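Local coordinates for protein beta-glucanase (Clostridium thermocellum, PDB 3WVJ) that probably hydrolyses beta-1,4 linkages in mixed-linkage beta-1,3-1,4-glucans such as lichenan, acting as a thermostable family 16 endoglucanase with a beta-jellyroll fold, at residues A[160-164]-A[165-169]. Sequence-based numbering, arbitrary orientation.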
ATOM      1  N   PHE A 160       8.047  -3.963 -11.642  1.00 41.70           N
ATOM      2  CA  PHE A 160       8.303  -3.270 -10.371  1.00 40.90           C
ATOM      3  C   PHE A 160       9.558  -2.350 -10.389  1.00 42.79           C
ATOM      4  O   PHE A 160      10.608  -2.730 -10.849  1.00 43.91           O
ATOM      5  CB  PHE A 160       8.318  -4.265  -9.187  1.00 38.95           C
ATOM      6  CG  PHE A 160       6.948  -4.900  -8.898  1.00 36.80           C
ATOM      7  CD1 PHE A 160       6.049  -4.303  -8.030  1.00 35.36           C
ATOM      8  CD2 PHE A 160       6.563  -6.112  -9.499  1.00 36.53           C
ATOM      9  CE1 PHE A 160       4.781  -4.872  -7.769  1.00 33.94           C
ATOM     10  CE2 PHE A 160       5.307  -6.684  -9.246  1.00 34.92           C
ATOM     11  CZ  PHE A 160       4.421  -6.085  -8.361  1.00 33.65           C
ATOM     12  N   TYR A 161       9.371  -1.119  -9.905  1.00 43.28           N
ATOM     13  CA  TYR A 161      10.418  -0.057  -9.846  1.00 45.36           C
ATOM     14  C   TYR A 161      10.777   0.314  -8.407  1.00 45.10           C
ATOM     15  O   TYR A 161       9.931   0.314  -7.499  1.00 43.41           O
ATOM     16  CB  TYR A 161      10.008   1.203 -10.618  1.00 46.04           C
ATOM     17  CG  TYR A 161       9.844   0.977 -12.113  1.00 46.93           C
ATOM     18  CD1 TYR A 161      10.710   1.558 -13.064  1.00 49.48           C
ATOM     19  CD2 TYR A 161       8.808   0.185 -12.593  1.00 45.55           C
ATOM     20  CE1 TYR A 161      10.537   1.335 -14.430  1.00 50.34           C
ATOM     21  CE2 TYR A 161       8.630  -0.031 -13.954  1.00 46.61           C
ATOM     22  CZ  TYR A 161       9.487   0.528 -14.868  1.00 49.02           C
ATOM     23  OH  TYR A 161       9.239   0.232 -16.203  1.00 50.33           O
ATOM     24  N   VAL A 162      12.060   0.591  -8.204  1.00 46.99           N
ATOM     25  CA  VAL A 162      12.544   1.123  -6.951  1.00 47.10           C
ATOM     26  C   VAL A 162      13.363   2.338  -7.343  1.00 49.81           C
ATOM     27  O   VAL A 162      14.327   2.201  -8.055  1.00 51.83           O
ATOM     28  CB  VAL A 162      13.392   0.081  -6.234  1.00 46.75           C
ATOM     29  CG1 VAL A 162      13.983   0.665  -4.977  1.00 47.27           C
ATOM     30  CG2 VAL A 162      12.551  -1.171  -5.915  1.00 44.66           C
ATOM     31  N   ASP A 163      12.999   3.534  -6.901  1.00 50.30           N
ATOM     32  CA  ASP A 163      13.762   4.732  -7.245  1.00 53.30           C
ATOM     33  C   ASP A 163      13.931   4.952  -8.738  1.00 55.02           C
ATOM     34  O   ASP A 163      15.024   5.327  -9.188  1.00 57.44           O
ATOM     35  CB  ASP A 163      15.142   4.782  -6.533  1.00 55.45           C
ATOM     36  CG  ASP A 163      15.017   5.160  -5.080  1.00 55.05           C
ATOM     37  OD1 ASP A 163      14.049   5.931  -4.767  1.00 54.90           O
ATOM     38  OD2 ASP A 163      15.842   4.724  -4.267  1.00 55.14           O
ATOM     39  N   GLY A 164      12.852   4.746  -9.491  1.00 54.02           N
ATOM     40  CA  GLY A 164      12.833   5.033 -10.923  1.00 55.44           C
ATOM     41  C   GLY A 164      13.473   3.993 -11.832  1.00 56.39           C
ATOM     42  O   GLY A 164      13.589   4.258 -13.035  1.00 57.65           O
ATOM     43  N   LYS A 165      13.882   2.833 -11.258  1.00 55.26           N
ATOM     44  CA  LYS A 165      14.576   1.740 -11.973  1.00 56.45           C
ATOM     45  C   LYS A 165      13.840   0.409 -11.894  1.00 53.32           C
ATOM     46  O   LYS A 165      13.420  -0.018 -10.829  1.00 50.94           O
ATOM     47  CB  LYS A 165      16.019   1.543 -11.439  1.00 59.32           C
ATOM     48  CG  LYS A 165      16.975   2.658 -11.881  1.00 64.10           C
ATOM     49  CD  LYS A 165      18.371   2.510 -11.299  1.00 67.71           C
ATOM     50  CE  LYS A 165      19.232   3.657 -11.817  1.00 73.36           C
ATOM     51  NZ  LYS A 165      20.689   3.310 -11.711  1.00 77.05           N
ATOM     52  N   LYS A 166      13.632  -0.237 -13.031  1.00 53.33           N
ATOM     53  CA  LYS A 166      12.848  -1.478 -13.052  1.00 50.95           C
ATOM     54  C   LYS A 166      13.703  -2.621 -12.536  1.00 50.43           C
ATOM     55  O   LYS A 166      14.774  -2.877 -13.062  1.00 52.22           O
ATOM     56  CB  LYS A 166      12.327  -1.733 -14.476  1.00 51.64           C
ATOM     57  CG  LYS A 166      11.883  -3.162 -14.726  1.00 50.57           C
ATOM     58  CD  LYS A 166      11.417  -3.289 -16.162  1.00 51.67           C
ATOM     59  CE  LYS A 166      11.308  -4.747 -16.540  1.00 51.43           C
ATOM     60  NZ  LYS A 166      10.514  -4.770 -17.796  1.00 52.19           N
ATOM     61  N   VAL A 167      13.235  -3.304 -11.496  1.00 48.05           N
ATOM     62  CA  VAL A 167      14.011  -4.358 -10.897  1.00 47.83           C
ATOM     63  C   VAL A 167      13.437  -5.754 -11.049  1.00 46.46           C
ATOM     64  O   VAL A 167      14.108  -6.686 -10.721  1.00 46.62           O
ATOM     65  CB  VAL A 167      14.345  -4.066  -9.404  1.00 46.98           C
ATOM     66  CG1 VAL A 167      15.090  -2.741  -9.302  1.00 48.87           C
ATOM     67  CG2 VAL A 167      13.109  -4.014  -8.545  1.00 44.39           C
ATOM     68  N   TYR A 168      12.203  -5.889 -11.536  1.00 45.37           N
ATOM     69  CA  TYR A 168      11.510  -7.163 -11.568  1.00 43.86           C
ATOM     70  C   TYR A 168      10.307  -7.109 -12.508  1.00 43.34           C
ATOM     71  O   TYR A 168       9.678  -6.039 -12.655  1.00 42.77           O
ATOM     72  CB  TYR A 168      11.047  -7.523 -10.149  1.00 42.30           C
ATOM     73  CG  TYR A 168      10.274  -8.824 -10.027  1.00 41.64           C
ATOM     74  CD1 TYR A 168      10.905 -10.057 -10.206  1.00 42.45           C
ATOM     75  CD2 TYR A 168       8.894  -8.822  -9.689  1.00 40.31           C
ATOM     76  CE1 TYR A 168      10.222 -11.261 -10.089  1.00 41.82           C
ATOM     77  CE2 TYR A 168       8.187 -10.041  -9.566  1.00 39.69           C
ATOM     78  CZ  TYR A 168       8.850 -11.246  -9.779  1.00 40.78           C
ATOM     79  OH  TYR A 168       8.199 -12.494  -9.653  1.00 40.78           O
ATOM     80  N   ARG A 169      10.001  -8.249 -13.144  1.00 43.04           N
ATOM     81  CA  ARG A 169       8.747  -8.399 -13.919  1.00 42.30           C
ATOM     82  C   ARG A 169       7.970  -9.634 -13.401  1.00 40.65           C
ATOM     83  O   ARG A 169       8.543 -10.670 -13.283  1.00 40.43           O
ATOM     84  CB  ARG A 169       9.044  -8.624 -15.411  1.00 44.36           C
ATOM     85  CG  ARG A 169       7.763  -8.825 -16.240  1.00 44.06           C
ATOM     86  CD  ARG A 169       8.040  -8.794 -17.732  1.00 46.07           C
ATOM     87  NE  ARG A 169       7.992  -7.417 -18.195  1.00 46.83           N
ATOM     88  CZ  ARG A 169       8.080  -7.087 -19.479  1.00 48.88           C
ATOM     89  NH1 ARG A 169       8.229  -8.045 -20.408  1.00 50.19           N
ATOM     90  NH2 ARG A 169       8.012  -5.804 -19.819  1.00 49.63           N
TER
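The methylene CB of Lys166 sits over one face of the Tyr161 ring, 3.8 Å from its centroid and offset toward the rim, a CH-pi contact across an antiparallel non-hydrogen-bonded pair. The aliphatic part of the lysine suits this place: with CG anti to the backbone N (chi1 162°) and the chain extended beyond it, the stem passes the phenol oxygen and carries NZ to a salt bridge with Asp159. Tyr161 also packs edge-to-face with Tyr76.

Phe160 and Tyr168 use the other face of the hairpin. Their side chains run alongside each other, and Phe160 CD2 meets the edge of the Tyr168 ring near its plane, 3.6 Å from Tyr168 CD2. Phe160, wholly apolar, suits its buried site; Tyr168, partly exposed, offers its aromatic edge. Phe160 also stacks on Phe122, and Tyr168 on Tyr134.

The strands form a beta hairpin of the jellyroll with a two-residue loop, closed by a type I' turn from Val162 to Lys165. Positive phi at both corners favours glycine at Gly164; aspartate, like asparagine, tolerates it fairly well at Asp163, whose OD1 accepts a hydrogen bond from Thr148 N. Val162 N donates to Lys165 O at 3.0 Å.

Further along, a beta bulge sets two residues opposite Phe160, whose O accepts from Val167 N (2.8 Å) while its N donates to Tyr168 O. The CG2 methyl of beta-branched Val167 packs against Val162 CG2, 3.9 Å away.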